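Local coordinates for DUF5624 domain-containing protein (Legionella pneumophila subsp. pneumophila, PDB 4JX2) that is of unknown function but is probably secreted, and combines alpha helices and beta strands in a new arrangement, at residues F231-L236 / V388-M392; R351-D357 / D368-R372; I259-V263 / N277-P281; P220-V226 / P416-Y422. Numbering follows the deposited sequence.

Contact 1. Residues F231-L236 / V388-M392; sequences FMLTAL and VGFWM
Met232, Met392 and Val388 contribute most of the 389 Å² buried where helical segments 231-236 and 388-392 cross. Hydrogen bonds Ala235 N to Phe231 O (3.0 Å) and Met392 N to Val388 O (2.8 Å) set their helical backbones. The axes approach to 9.4 Å at a signed crossing angle of -56°, and the register pairs Met232 with Val388 (CA-CA 5.9 Å) and Ala235 with Gly389 (CA-CA 6.1 Å). Selenomethionine Met232 (m, m, t) extends across: its CE lies 3.7 Å from Val388 CG1 and 3.6 Å from Trp391 CE3. Its SE sits 4.8 Å from the centroid of the Trp391 six-membered ring, an oblique Met-aromatic contact. Selenomethionine Met392 (t, p, p) curls back, CE 3.6 Å from Met232 O and 3.9 Å from both Met232 SE and Leu236 CB. Val388 CG2 (chi1 m) lies 3.9 Å from Phe231 CB and Ala235 CB. Helices 223-247 and 386-398 thus make an apolar crossing in the buried interior, six of seven touching residues being buried.

Contact 2. Residues R351-D357 / D368-R372; sequences RPAIPGD and DFLMR. With SO4 (sulfate ion), chain H.
Loop 351-357 folds over helical residues 368-372, Pro355 facing Asp368 (CA-CA 4.6 Å) and Gly356 facing Phe369 (CA-CA 5.0 Å). A type II beta turn, closed by Asp357 N to Ile354 O (3.2 Å), puts Gly356 at phi/psi 99/-8, where an ideal CB would clash with Arg372 CG. Through NH1, Arg372 (t, p, t; chi4 -84°) hydrogen-bonds Pro355 O at 3.0 Å and salt-bridges Asp357 OD1 at 2.9 Å; Ile354 CD1 lies over one guanidinium face. Asp357 (chi1 m) also salt-bridges Arg351 (p, t, t; chi4 79°): Arg351 NH1 to Asp357 OD2 and Arg351 NH2 to Asp357 OD1 are both 2.9 Å. Asp357 OD2 accepts from Ile354 N (3.0 Å), holding the turn, and Arg351 NE hydrogen-bonds Gly275 O. Water 1 joins Gly356 N (2.7 Å) to Asp368 OD2 (3.1 Å). Sulfate O3 accepts a weak hydrogen bond from Arg351 N (3.5 Å). Arg351 NH2 and Arg372 NH2, 3.3 Å apart, are like charges that the shared Asp357 carboxylate can offset in one salt-bridge network.

Contact 3. Residues I259-V263 / N277-P281; sequences IIRFV and NWLVP
Strand residues 259-262 face the start of a helix across a gap whose closest CA pair is Ile260 and Leu279, 8.1 Å apart. The 244 Å² buried comes from the alternation of an extended strand: Ile260 (phi/psi -116/113) and Phe262 (-86/128) aim their CA-CB bonds toward the helix, whereas Arg261 and Val263 aim theirs away. Apolar packing accounts for most of it. Ile260, in the m, t rotamer, carries CD1 to 3.8 Å from Val280 CG2 and 4.3 Å from Leu279 CB. Phe262 (chi1 t, chi2 88°) presents a ring face to Leu279 (m, t), whose CD1 is 4.0 Å from the ring centroid and 28° off its normal, a CH-pi contact. The polar interactions are local to the helix start: Asn277 OD1 accepts from Leu279 N at 3.0 Å in a capping bond, and Val280 N hydrogen-bonds Asn277 O at 3.2 Å. Asn277 ND2 hydrogen-bonds Gly271 O and also packs 3.8 Å from Ile260 CG2. Strand 257-262, helix 279-286 and strand 296-298 form a beta-alpha-beta unit, in which strand 257-262 lies between strands 79-84 and 296-298 and Leu279 also touches Phe82 of strand 79-84.

Contact 4. Residues P220-V226 / P416-Y422; sequences PIPYNNV and PEGISTY
This is a partly buried, apolar, mainly loop-to-loop contact that extends onto the first turn of helix 223-247, its centre about 26 Å from the centre of the chain. The closest CA pair is Ile221 and Pro416, 6.4 Å apart, and the segments bury 364 Å². Pro416 to Ile419 form a type II beta turn closed by Ile419 N to Pro416 O at 2.9 Å, with Gly418 at phi/psi 104/-12. Ile221 (chi1 m, chi2 149°) is wedged among four residues: its CG1 is 4.0 Å from Pro416 CD, its CD1 3.9 Å from Ile419 CG2 and 3.7 Å from Thr421 O, and its CG2 3.7 Å from Tyr422 CE1. Prolines flank it, with Pro220 CB 3.8 Å from Ile419 CD1 and Pro222 CD 3.8 Å from Pro416 CG. Tyr422 (chi1 m, chi2 -85°) brings CE1 to 3.7 Å from Val226 CG2; its OH hydrogen-bonds Gly410 O. The arrangement is a type II beta turn and following tyrosine packed against the proline-flanked lead-in and first turn of a helix.

Helix 223-247 serves both contact 1 and contact 4, whose centres are 19 Å apart. Contacts 1 and 2, with centres 13 Å apart, touch directly: Met232 CE lies 3.5 Å from Phe369 CE1. Phe390 connects contact 1 to contact 3, its CZ 3.6 Å from Trp278 N. Contact 2 meets contact 4 where Leu370 CD2 is 3.3 Å from Asn224 CB. Contacts 3 and 4 are the most separated, centres about 32 Å apart. Contacts 2 and 3 both touch the second subunit. The sulfate lies at contact 2, also hydrogen-bonded to Gly275 N and Lys274 NZ; probably from the crystallisation liquor, it is no evidence of an active site.

Contact 1. Residues F231-L236 / V388-M392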
loop_
_atom_site.group_PDB
_atom_site.type_symbol
_atom_site.label_atom_id
_atom_site.label_comp_id
_atom_site.label_asym_id
_atom_site.label_seq_id
_atom_site.Cartn_x
_atom_site.Cartn_y
_atom_site.Cartn_z
ATOM N N PHE A 231 -20.968 11.436 9.567
ATOM C CA PHE A 231 -19.654 11.295 8.935
ATOM C C PHE A 231 -19.173 12.663 8.404
ATOM O O PHE A 231 -18.005 13.038 8.588
ATOM C CB PHE A 231 -19.682 10.246 7.797
ATOM C CG PHE A 231 -19.605 8.798 8.225
ATOM C CD1 PHE A 231 -18.681 8.383 9.173
ATOM C CD2 PHE A 231 -20.412 7.833 7.625
ATOM C CE1 PHE A 231 -18.590 7.030 9.541
ATOM C CE2 PHE A 231 -20.349 6.487 8.023
ATOM C CZ PHE A 231 -19.422 6.092 8.961
HETATM N N MSE A 232 -20.097 13.409 7.764
HETATM C CA MSE A 232 -19.871 14.753 7.240
HETATM C C MSE A 232 -19.397 15.713 8.336
HETATM O O MSE A 232 -18.504 16.516 8.094
HETATM C CB MSE A 232 -21.164 15.314 6.622
HETATM C CG MSE A 232 -21.465 14.798 5.249
HETATM SE SE MSE A 232 -20.271 15.428 3.862
HETATM C CE MSE A 232 -21.027 14.521 2.302
ATOM N N LEU A 233 -20.004 15.647 9.525
ATOM C CA LEU A 233 -19.672 16.576 10.605
ATOM C C LEU A 233 -18.335 16.269 11.196
ATOM O O LEU A 233 -17.621 17.185 11.594
ATOM C CB LEU A 233 -20.750 16.596 11.693
ATOM C CG LEU A 233 -22.134 17.153 11.277
ATOM C CD1 LEU A 233 -23.143 16.835 12.326
ATOM C CD2 LEU A 233 -22.091 18.656 11.015
ATOM N N THR A 234 -17.985 14.988 11.218
ATOM C CA THR A 234 -16.715 14.469 11.708
ATOM C C THR A 234 -15.608 14.962 10.772
ATOM O O THR A 234 -14.617 15.490 11.276
ATOM C CB THR A 234 -16.784 12.936 11.831
ATOM O OG1 THR A 234 -17.797 12.567 12.777
ATOM C CG2 THR A 234 -15.496 12.342 12.280
ATOM N N ALA A 235 -15.783 14.824 9.425
ATOM C CA ALA A 235 -14.828 15.297 8.409
ATOM C C ALA A 235 -14.627 16.810 8.531
ATOM O O ALA A 235 -13.489 17.281 8.595
ATOM C CB ALA A 235 -15.339 14.958 7.012
ATOM N N LEU A 236 -15.750 17.557 8.599
ATOM C CA LEU A 236 -15.782 19.000 8.725
ATOM C C LEU A 236 -15.020 19.457 9.976
ATOM O O LEU A 236 -14.214 20.371 9.860
ATOM C CB LEU A 236 -17.241 19.498 8.749
ATOM C CG LEU A 236 -17.504 20.998 8.996
ATOM C CD1 LEU A 236 -16.806 21.890 7.949
ATOM C CD2 LEU A 236 -19.019 21.286 9.049
ATOM N N VAL A 388 -17.127 10.386 2.786
ATOM C CA VAL A 388 -17.387 11.821 2.720
ATOM C C VAL A 388 -16.103 12.669 2.590
ATOM O O VAL A 388 -16.196 13.827 2.172
ATOM C CB VAL A 388 -18.223 12.280 3.949
ATOM C CG1 VAL A 388 -19.570 11.549 4.032
ATOM C CG2 VAL A 388 -17.441 12.170 5.264
ATOM N N GLY A 389 -14.954 12.110 2.994
ATOM C CA GLY A 389 -13.656 12.778 3.018
ATOM C C GLY A 389 -13.281 13.497 1.741
ATOM O O GLY A 389 -12.915 14.681 1.793
ATOM N N PHE A 390 -13.386 12.784 0.575
ATOM C CA PHE A 390 -13.104 13.353 -0.751
ATOM C C PHE A 390 -14.065 14.492 -1.075
ATOM O O PHE A 390 -13.620 15.519 -1.590
ATOM C CB PHE A 390 -13.129 12.284 -1.857
ATOM C CG PHE A 390 -11.946 11.345 -1.805
ATOM C CD1 PHE A 390 -11.977 10.201 -1.012
ATOM C CD2 PHE A 390 -10.803 11.598 -2.552
ATOM C CE1 PHE A 390 -10.872 9.351 -0.934
ATOM C CE2 PHE A 390 -9.704 10.724 -2.499
ATOM C CZ PHE A 390 -9.740 9.623 -1.669
ATOM N N TRP A 391 -15.363 14.339 -0.742
ATOM C CA TRP A 391 -16.376 15.386 -0.973
ATOM C C TRP A 391 -16.154 16.623 -0.073
ATOM O O TRP A 391 -16.143 17.747 -0.586
ATOM C CB TRP A 391 -17.817 14.856 -0.782
ATOM C CG TRP A 391 -18.824 15.820 -1.322
ATOM C CD1 TRP A 391 -19.218 15.952 -2.627
ATOM C CD2 TRP A 391 -19.438 16.904 -0.605
ATOM N NE1 TRP A 391 -20.062 17.031 -2.760
ATOM C CE2 TRP A 391 -20.233 17.622 -1.531
ATOM C CE3 TRP A 391 -19.408 17.330 0.735
ATOM C CZ2 TRP A 391 -21.013 18.726 -1.152
ATOM C CZ3 TRP A 391 -20.159 18.435 1.100
ATOM C CH2 TRP A 391 -20.967 19.108 0.167
HETATM N N MSE A 392 -16.028 16.425 1.262
HETATM C CA MSE A 392 -15.854 17.531 2.200
HETATM C C MSE A 392 -14.532 18.298 1.941
HETATM O O MSE A 392 -14.538 19.512 2.086
HETATM C CB MSE A 392 -15.985 17.065 3.661
HETATM C CG MSE A 392 -15.989 18.225 4.688
HETATM SE SE MSE A 392 -17.368 19.603 4.406
HETATM C CE MSE A 392 -18.913 18.756 5.258
#

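Contact 2. Residues R351-D357 / D368-R372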
loop_
_atom_site.group_PDB
_atom_site.type_symbol
_atom_site.label_atom_id
_atom_site.label_comp_id
_atom_site.label_asym_id
_atom_site.label_seq_id
_atom_site.Cartn_x
_atom_site.Cartn_y
_atom_site.Cartn_z
ATOM N N ARG A 351 -7.541 7.032 -10.308
ATOM C CA ARG A 351 -8.793 6.308 -10.359
ATOM C C ARG A 351 -9.882 7.217 -10.958
ATOM O O ARG A 351 -9.786 8.454 -10.874
ATOM C CB ARG A 351 -9.186 5.759 -8.985
ATOM C CG ARG A 351 -9.561 6.810 -7.974
ATOM C CD ARG A 351 -10.354 6.211 -6.835
ATOM N NE ARG A 351 -10.602 7.247 -5.846
ATOM C CZ ARG A 351 -11.542 8.167 -5.975
ATOM N NH1 ARG A 351 -12.354 8.153 -7.023
ATOM N NH2 ARG A 351 -11.674 9.115 -5.065
ATOM N N PRO A 352 -10.903 6.632 -11.617
ATOM C CA PRO A 352 -11.979 7.479 -12.135
ATOM C C PRO A 352 -12.832 8.093 -11.018
ATOM O O PRO A 352 -12.874 7.602 -9.863
ATOM C CB PRO A 352 -12.799 6.525 -12.983
ATOM C CG PRO A 352 -12.485 5.154 -12.474
ATOM C CD PRO A 352 -11.176 5.186 -11.803
ATOM N N ALA A 353 -13.522 9.175 -11.366
ATOM C CA ALA A 353 -14.470 9.800 -10.465
ATOM C C ALA A 353 -15.645 8.810 -10.199
ATOM O O ALA A 353 -16.118 8.111 -11.109
ATOM C CB ALA A 353 -14.976 11.088 -11.061
ATOM N N ILE A 354 -16.023 8.669 -8.931
ATOM C CA ILE A 354 -17.110 7.779 -8.528
ATOM C C ILE A 354 -18.025 8.539 -7.563
ATOM O O ILE A 354 -17.565 9.534 -6.975
ATOM C CB ILE A 354 -16.538 6.474 -7.905
ATOM C CG1 ILE A 354 -15.602 6.739 -6.686
ATOM C CG2 ILE A 354 -15.854 5.610 -8.975
ATOM C CD1 ILE A 354 -15.366 5.505 -5.787
ATOM N N PRO A 355 -19.308 8.120 -7.363
ATOM C CA PRO A 355 -20.171 8.822 -6.399
ATOM C C PRO A 355 -19.479 9.043 -5.043
ATOM O O PRO A 355 -18.761 8.154 -4.571
ATOM C CB PRO A 355 -21.368 7.874 -6.279
ATOM C CG PRO A 355 -21.469 7.270 -7.608
ATOM C CD PRO A 355 -20.040 6.997 -7.986
ATOM N N GLY A 356 -19.648 10.246 -4.472
ATOM C CA GLY A 356 -19.006 10.629 -3.215
ATOM C C GLY A 356 -17.761 11.476 -3.395
ATOM O O GLY A 356 -17.199 11.968 -2.414
ATOM N N ASP A 357 -17.287 11.633 -4.640
ATOM C CA ASP A 357 -16.190 12.534 -4.940
ATOM C C ASP A 357 -16.775 13.912 -5.151
ATOM O O ASP A 357 -17.926 14.016 -5.605
ATOM C CB ASP A 357 -15.454 12.101 -6.212
ATOM C CG ASP A 357 -14.592 10.860 -6.139
ATOM O OD1 ASP A 357 -14.283 10.411 -5.006
ATOM O OD2 ASP A 357 -14.195 10.357 -7.218
ATOM N N ASP A 368 -25.494 9.102 -3.772
ATOM C CA ASP A 368 -24.070 9.031 -4.049
ATOM C C ASP A 368 -23.258 8.615 -2.810
ATOM O O ASP A 368 -22.414 7.723 -2.883
ATOM C CB ASP A 368 -23.577 10.371 -4.603
ATOM C CG ASP A 368 -24.184 10.778 -5.947
ATOM O OD1 ASP A 368 -24.925 9.954 -6.547
ATOM O OD2 ASP A 368 -23.921 11.928 -6.400
ATOM N N PHE A 369 -23.548 9.225 -1.674
ATOM C CA PHE A 369 -22.833 8.965 -0.430
ATOM C C PHE A 369 -23.187 7.581 0.126
ATOM O O PHE A 369 -22.295 6.871 0.611
ATOM C CB PHE A 369 -23.119 10.102 0.560
ATOM C CG PHE A 369 -22.653 11.421 -0.023
ATOM C CD1 PHE A 369 -21.295 11.687 -0.188
ATOM C CD2 PHE A 369 -23.570 12.350 -0.494
ATOM C CE1 PHE A 369 -20.866 12.863 -0.798
ATOM C CE2 PHE A 369 -23.142 13.543 -1.078
ATOM C CZ PHE A 369 -21.794 13.791 -1.232
ATOM N N LEU A 370 -24.445 7.155 -0.048
ATOM C CA LEU A 370 -24.878 5.812 0.357
ATOM C C LEU A 370 -24.130 4.746 -0.449
ATOM O O LEU A 370 -23.645 3.771 0.134
ATOM C CB LEU A 370 -26.400 5.645 0.211
ATOM C CG LEU A 370 -27.267 6.514 1.131
ATOM C CD1 LEU A 370 -28.656 6.071 1.073
ATOM C CD2 LEU A 370 -26.813 6.428 2.586
HETATM N N MSE A 371 -23.964 4.986 -1.772
HETATM C CA MSE A 371 -23.211 4.137 -2.684
HETATM C C MSE A 371 -21.734 4.064 -2.252
HETATM O O MSE A 371 -21.145 2.973 -2.195
HETATM C CB MSE A 371 -23.347 4.652 -4.104
HETATM C CG MSE A 371 -24.734 4.443 -4.685
HETATM SE SE MSE A 371 -24.737 4.911 -6.573
HETATM C CE MSE A 371 -25.370 6.572 -6.493
ATOM N N ARG A 372 -21.181 5.209 -1.856
ATOM C CA ARG A 372 -19.802 5.300 -1.420
ATOM C C ARG A 372 -19.623 4.661 -0.035
ATOM O O ARG A 372 -18.573 4.051 0.209
ATOM C CB ARG A 372 -19.327 6.756 -1.442
ATOM C CG ARG A 372 -17.831 6.920 -1.345
ATOM C CD ARG A 372 -17.044 6.284 -2.476
ATOM N NE ARG A 372 -15.644 6.708 -2.415
ATOM C CZ ARG A 372 -15.196 7.843 -2.933
ATOM N NH1 ARG A 372 -16.018 8.649 -3.589
ATOM N NH2 ARG A 372 -13.918 8.174 -2.816
HETATM S S SO4 H . -4.841 5.353 -7.271
HETATM O O1 SO4 H . -5.201 4.433 -8.364
HETATM O O2 SO4 H . -3.342 5.345 -7.075
HETATM O O3 SO4 H . -5.408 6.722 -7.586
HETATM O O4 SO4 H . -5.445 4.786 -6.058
HETATM O O HOH W 1 -21.008 12.301 -5.540
#

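Contact 3. Residues I259-V263 / N277-P281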
loop_
_atom_site.group_PDB
_atom_site.type_symbol
_atom_site.label_atom_id
_atom_site.label_comp_id
_atom_site.label_asym_id
_atom_site.label_seq_id
_atom_site.Cartn_x
_atom_site.Cartn_y
_atom_site.Cartn_z
ATOM N N ILE A 259 4.664 13.016 3.920
ATOM C CA ILE A 259 4.740 11.587 4.222
ATOM C C ILE A 259 3.419 11.184 4.853
ATOM O O ILE A 259 3.000 11.776 5.861
ATOM C CB ILE A 259 5.959 11.230 5.124
ATOM C CG1 ILE A 259 7.277 11.322 4.325
ATOM C CG2 ILE A 259 5.782 9.848 5.817
ATOM C CD1 ILE A 259 8.497 11.329 5.172
ATOM N N ILE A 260 2.765 10.180 4.254
ATOM C CA ILE A 260 1.503 9.640 4.754
ATOM C C ILE A 260 1.714 8.178 5.176
ATOM O O ILE A 260 2.002 7.321 4.343
ATOM C CB ILE A 260 0.341 9.806 3.740
ATOM C CG1 ILE A 260 0.082 11.316 3.436
ATOM C CG2 ILE A 260 -0.918 9.090 4.250
ATOM C CD1 ILE A 260 -0.795 11.635 2.268
ATOM N N ARG A 261 1.595 7.926 6.483
ATOM C CA ARG A 261 1.650 6.620 7.157
ATOM C C ARG A 261 0.491 6.639 8.170
ATOM O O ARG A 261 0.647 6.369 9.355
ATOM C CB ARG A 261 3.036 6.383 7.794
ATOM C CG ARG A 261 3.249 4.966 8.309
ATOM C CD ARG A 261 3.860 5.029 9.691
ATOM N NE ARG A 261 4.035 3.716 10.306
ATOM C CZ ARG A 261 3.152 3.148 11.116
ATOM N NH1 ARG A 261 2.015 3.762 11.402
ATOM N NH2 ARG A 261 3.398 1.958 11.644
ATOM N N PHE A 262 -0.676 7.045 7.671
ATOM C CA PHE A 262 -1.905 7.209 8.428
ATOM C C PHE A 262 -2.690 5.895 8.539
ATOM O O PHE A 262 -2.988 5.242 7.529
ATOM C CB PHE A 262 -2.755 8.281 7.763
ATOM C CG PHE A 262 -4.012 8.627 8.512
ATOM C CD1 PHE A 262 -4.003 9.608 9.500
ATOM C CD2 PHE A 262 -5.220 8.016 8.193
ATOM C CE1 PHE A 262 -5.176 9.966 10.147
ATOM C CE2 PHE A 262 -6.389 8.348 8.871
ATOM C CZ PHE A 262 -6.362 9.332 9.824
ATOM N N VAL A 263 -3.043 5.538 9.786
ATOM C CA VAL A 263 -3.753 4.313 10.131
ATOM C C VAL A 263 -5.099 4.664 10.772
ATOM O O VAL A 263 -5.146 5.287 11.847
ATOM C CB VAL A 263 -2.935 3.356 11.048
ATOM C CG1 VAL A 263 -3.518 1.942 11.017
ATOM C CG2 VAL A 263 -1.450 3.351 10.692
ATOM N N ASN A 277 -7.247 7.487 0.016
ATOM C CA ASN A 277 -6.859 8.316 1.149
ATOM C C ASN A 277 -7.170 9.782 0.858
ATOM O O ASN A 277 -6.446 10.457 0.111
ATOM C CB ASN A 277 -5.374 8.134 1.535
ATOM C CG ASN A 277 -5.089 8.549 2.968
ATOM O OD1 ASN A 277 -5.493 9.617 3.443
ATOM N ND2 ASN A 277 -4.464 7.686 3.726
ATOM N N TRP A 278 -8.224 10.295 1.516
ATOM C CA TRP A 278 -8.690 11.663 1.335
ATOM C C TRP A 278 -7.717 12.690 1.876
ATOM O O TRP A 278 -7.914 13.890 1.634
ATOM C CB TRP A 278 -10.082 11.848 1.952
ATOM C CG TRP A 278 -10.153 11.534 3.414
ATOM C CD1 TRP A 278 -10.569 10.371 3.977
ATOM C CD2 TRP A 278 -9.787 12.402 4.505
ATOM N NE1 TRP A 278 -10.450 10.436 5.349
ATOM C CE2 TRP A 278 -10.000 11.682 5.702
ATOM C CE3 TRP A 278 -9.305 13.729 4.585
ATOM C CZ2 TRP A 278 -9.719 12.224 6.965
ATOM C CZ3 TRP A 278 -9.056 14.279 5.834
ATOM C CH2 TRP A 278 -9.256 13.533 7.006
ATOM N N LEU A 279 -6.645 12.245 2.580
ATOM C CA LEU A 279 -5.624 13.188 3.074
ATOM C C LEU A 279 -4.880 13.802 1.910
ATOM O O LEU A 279 -4.413 14.928 2.017
ATOM C CB LEU A 279 -4.619 12.544 4.039
ATOM C CG LEU A 279 -5.095 12.180 5.428
ATOM C CD1 LEU A 279 -4.041 11.415 6.144
ATOM C CD2 LEU A 279 -5.480 13.403 6.233
ATOM N N VAL A 280 -4.772 13.054 0.795
ATOM C CA VAL A 280 -4.064 13.485 -0.404
ATOM C C VAL A 280 -4.793 14.714 -1.009
ATOM O O VAL A 280 -4.166 15.789 -1.004
ATOM C CB VAL A 280 -3.828 12.331 -1.408
ATOM C CG1 VAL A 280 -3.107 12.836 -2.659
ATOM C CG2 VAL A 280 -3.046 11.202 -0.749
ATOM N N PRO A 281 -6.087 14.657 -1.435
ATOM C CA PRO A 281 -6.735 15.893 -1.920
ATOM C C PRO A 281 -6.838 16.981 -0.828
ATOM O O PRO A 281 -6.719 18.158 -1.151
ATOM C CB PRO A 281 -8.124 15.421 -2.352
ATOM C CG PRO A 281 -8.370 14.157 -1.584
ATOM C CD PRO A 281 -7.015 13.508 -1.510
#

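Contact 4. Residues P220-V226 / P416-Y422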
loop_
_atom_site.group_PDB
_atom_site.type_symbol
_atom_site.label_atom_id
_atom_site.label_comp_id
_atom_site.label_asym_id
_atom_site.label_seq_id
_atom_site.Cartn_x
_atom_site.Cartn_y
_atom_site.Cartn_z
ATOM N N PRO A 220 -39.417 8.415 9.243
ATOM C CA PRO A 220 -39.288 8.445 7.771
ATOM C C PRO A 220 -37.918 8.812 7.207
ATOM O O PRO A 220 -37.653 8.415 6.074
ATOM C CB PRO A 220 -40.339 9.480 7.343
ATOM C CG PRO A 220 -40.568 10.301 8.532
ATOM C CD PRO A 220 -40.441 9.379 9.687
ATOM N N ILE A 221 -37.075 9.561 7.943
ATOM C CA ILE A 221 -35.722 9.874 7.483
ATOM C C ILE A 221 -34.892 8.598 7.674
ATOM O O ILE A 221 -34.758 8.122 8.807
ATOM C CB ILE A 221 -35.080 11.099 8.188
ATOM C CG1 ILE A 221 -35.933 12.371 8.019
ATOM C CG2 ILE A 221 -33.643 11.324 7.675
ATOM C CD1 ILE A 221 -35.823 13.355 9.208
ATOM N N PRO A 222 -34.347 7.999 6.597
ATOM C CA PRO A 222 -33.532 6.778 6.781
ATOM C C PRO A 222 -32.379 6.975 7.764
ATOM O O PRO A 222 -31.829 8.078 7.836
ATOM C CB PRO A 222 -32.966 6.518 5.378
ATOM C CG PRO A 222 -33.898 7.200 4.457
ATOM C CD PRO A 222 -34.414 8.404 5.178
ATOM N N TYR A 223 -31.960 5.899 8.474
ATOM C CA TYR A 223 -30.771 5.979 9.329
ATOM C C TYR A 223 -29.533 6.173 8.445
ATOM O O TYR A 223 -28.536 6.736 8.905
ATOM C CB TYR A 223 -30.598 4.768 10.257
ATOM C CG TYR A 223 -29.705 5.127 11.420
ATOM C CD1 TYR A 223 -30.206 5.829 12.515
ATOM C CD2 TYR A 223 -28.338 4.849 11.391
ATOM C CE1 TYR A 223 -29.374 6.228 13.561
ATOM C CE2 TYR A 223 -27.494 5.249 12.429
ATOM C CZ TYR A 223 -28.018 5.941 13.509
ATOM O OH TYR A 223 -27.206 6.327 14.544
ATOM N N ASN A 224 -29.621 5.741 7.159
ATOM C CA ASN A 224 -28.611 5.947 6.127
ATOM C C ASN A 224 -28.224 7.441 6.064
ATOM O O ASN A 224 -27.040 7.748 5.980
ATOM C CB ASN A 224 -29.162 5.495 4.777
ATOM C CG ASN A 224 -29.245 4.008 4.486
ATOM O OD1 ASN A 224 -28.466 3.181 4.948
ATOM N ND2 ASN A 224 -30.136 3.650 3.591
ATOM N N ASN A 225 -29.227 8.370 6.154
ATOM C CA ASN A 225 -29.003 9.822 6.148
ATOM C C ASN A 225 -28.267 10.281 7.428
ATOM O O ASN A 225 -27.402 11.162 7.355
ATOM C CB ASN A 225 -30.314 10.563 6.009
ATOM C CG ASN A 225 -30.981 10.468 4.651
ATOM O OD1 ASN A 225 -31.062 9.401 4.013
ATOM N ND2 ASN A 225 -31.556 11.586 4.226
ATOM N N VAL A 226 -28.581 9.666 8.582
ATOM C CA VAL A 226 -27.921 9.973 9.848
ATOM C C VAL A 226 -26.445 9.568 9.714
ATOM O O VAL A 226 -25.574 10.321 10.144
ATOM C CB VAL A 226 -28.624 9.313 11.069
ATOM C CG1 VAL A 226 -27.773 9.376 12.329
ATOM C CG2 VAL A 226 -29.968 9.955 11.324
ATOM N N PRO A 416 -35.965 13.090 2.708
ATOM C CA PRO A 416 -37.033 12.539 1.854
ATOM C C PRO A 416 -38.040 13.612 1.443
ATOM O O PRO A 416 -38.251 14.565 2.183
ATOM C CB PRO A 416 -37.696 11.473 2.746
ATOM C CG PRO A 416 -36.687 11.116 3.756
ATOM C CD PRO A 416 -35.896 12.371 4.003
ATOM N N GLU A 417 -38.628 13.465 0.249
ATOM C CA GLU A 417 -39.627 14.385 -0.300
ATOM C C GLU A 417 -40.725 14.610 0.734
ATOM O O GLU A 417 -41.283 13.641 1.258
ATOM C CB GLU A 417 -40.198 13.826 -1.618
ATOM C CG GLU A 417 -41.173 14.757 -2.331
ATOM C CD GLU A 417 -40.883 15.076 -3.790
ATOM O OE1 GLU A 417 -40.246 14.247 -4.482
ATOM O OE2 GLU A 417 -41.322 16.157 -4.247
ATOM N N GLY A 418 -40.936 15.876 1.090
ATOM C CA GLY A 418 -41.917 16.257 2.097
ATOM C C GLY A 418 -41.342 16.632 3.451
ATOM O O GLY A 418 -42.074 17.175 4.291
ATOM N N ILE A 419 -40.036 16.337 3.673
ATOM C CA ILE A 419 -39.282 16.610 4.910
ATOM C C ILE A 419 -38.185 17.647 4.603
ATOM O O ILE A 419 -37.533 17.571 3.551
ATOM C CB ILE A 419 -38.698 15.282 5.503
ATOM C CG1 ILE A 419 -39.828 14.282 5.866
ATOM C CG2 ILE A 419 -37.792 15.543 6.718
ATOM C CD1 ILE A 419 -39.503 12.831 5.681
ATOM N N SER A 420 -37.974 18.603 5.526
ATOM C CA SER A 420 -36.972 19.669 5.365
ATOM C C SER A 420 -35.766 19.527 6.333
ATOM O O SER A 420 -34.649 19.954 5.995
ATOM C CB SER A 420 -37.619 21.038 5.547
ATOM O OG SER A 420 -38.479 21.046 6.675
ATOM N N THR A 421 -35.991 18.952 7.526
ATOM C CA THR A 421 -34.940 18.752 8.533
ATOM C C THR A 421 -35.350 17.608 9.470
ATOM O O THR A 421 -36.435 17.045 9.316
ATOM C CB THR A 421 -34.669 20.083 9.288
ATOM O OG1 THR A 421 -33.474 19.969 10.062
ATOM C CG2 THR A 421 -35.835 20.522 10.157
ATOM N N TYR A 422 -34.506 17.295 10.453
ATOM C CA TYR A 422 -34.806 16.289 11.473
ATOM C C TYR A 422 -35.845 16.810 12.470
ATOM O O TYR A 422 -35.741 17.972 12.882
ATOM C CB TYR A 422 -33.529 15.891 12.227
ATOM C CG TYR A 422 -32.544 15.146 11.366
ATOM C CD1 TYR A 422 -32.650 13.767 11.185
ATOM C CD2 TYR A 422 -31.526 15.819 10.694
ATOM C CE1 TYR A 422 -31.753 13.072 10.374
ATOM C CE2 TYR A 422 -30.629 15.137 9.873
ATOM C CZ TYR A 422 -30.753 13.762 9.710
ATOM O OH TYR A 422 -29.875 13.086 8.904
#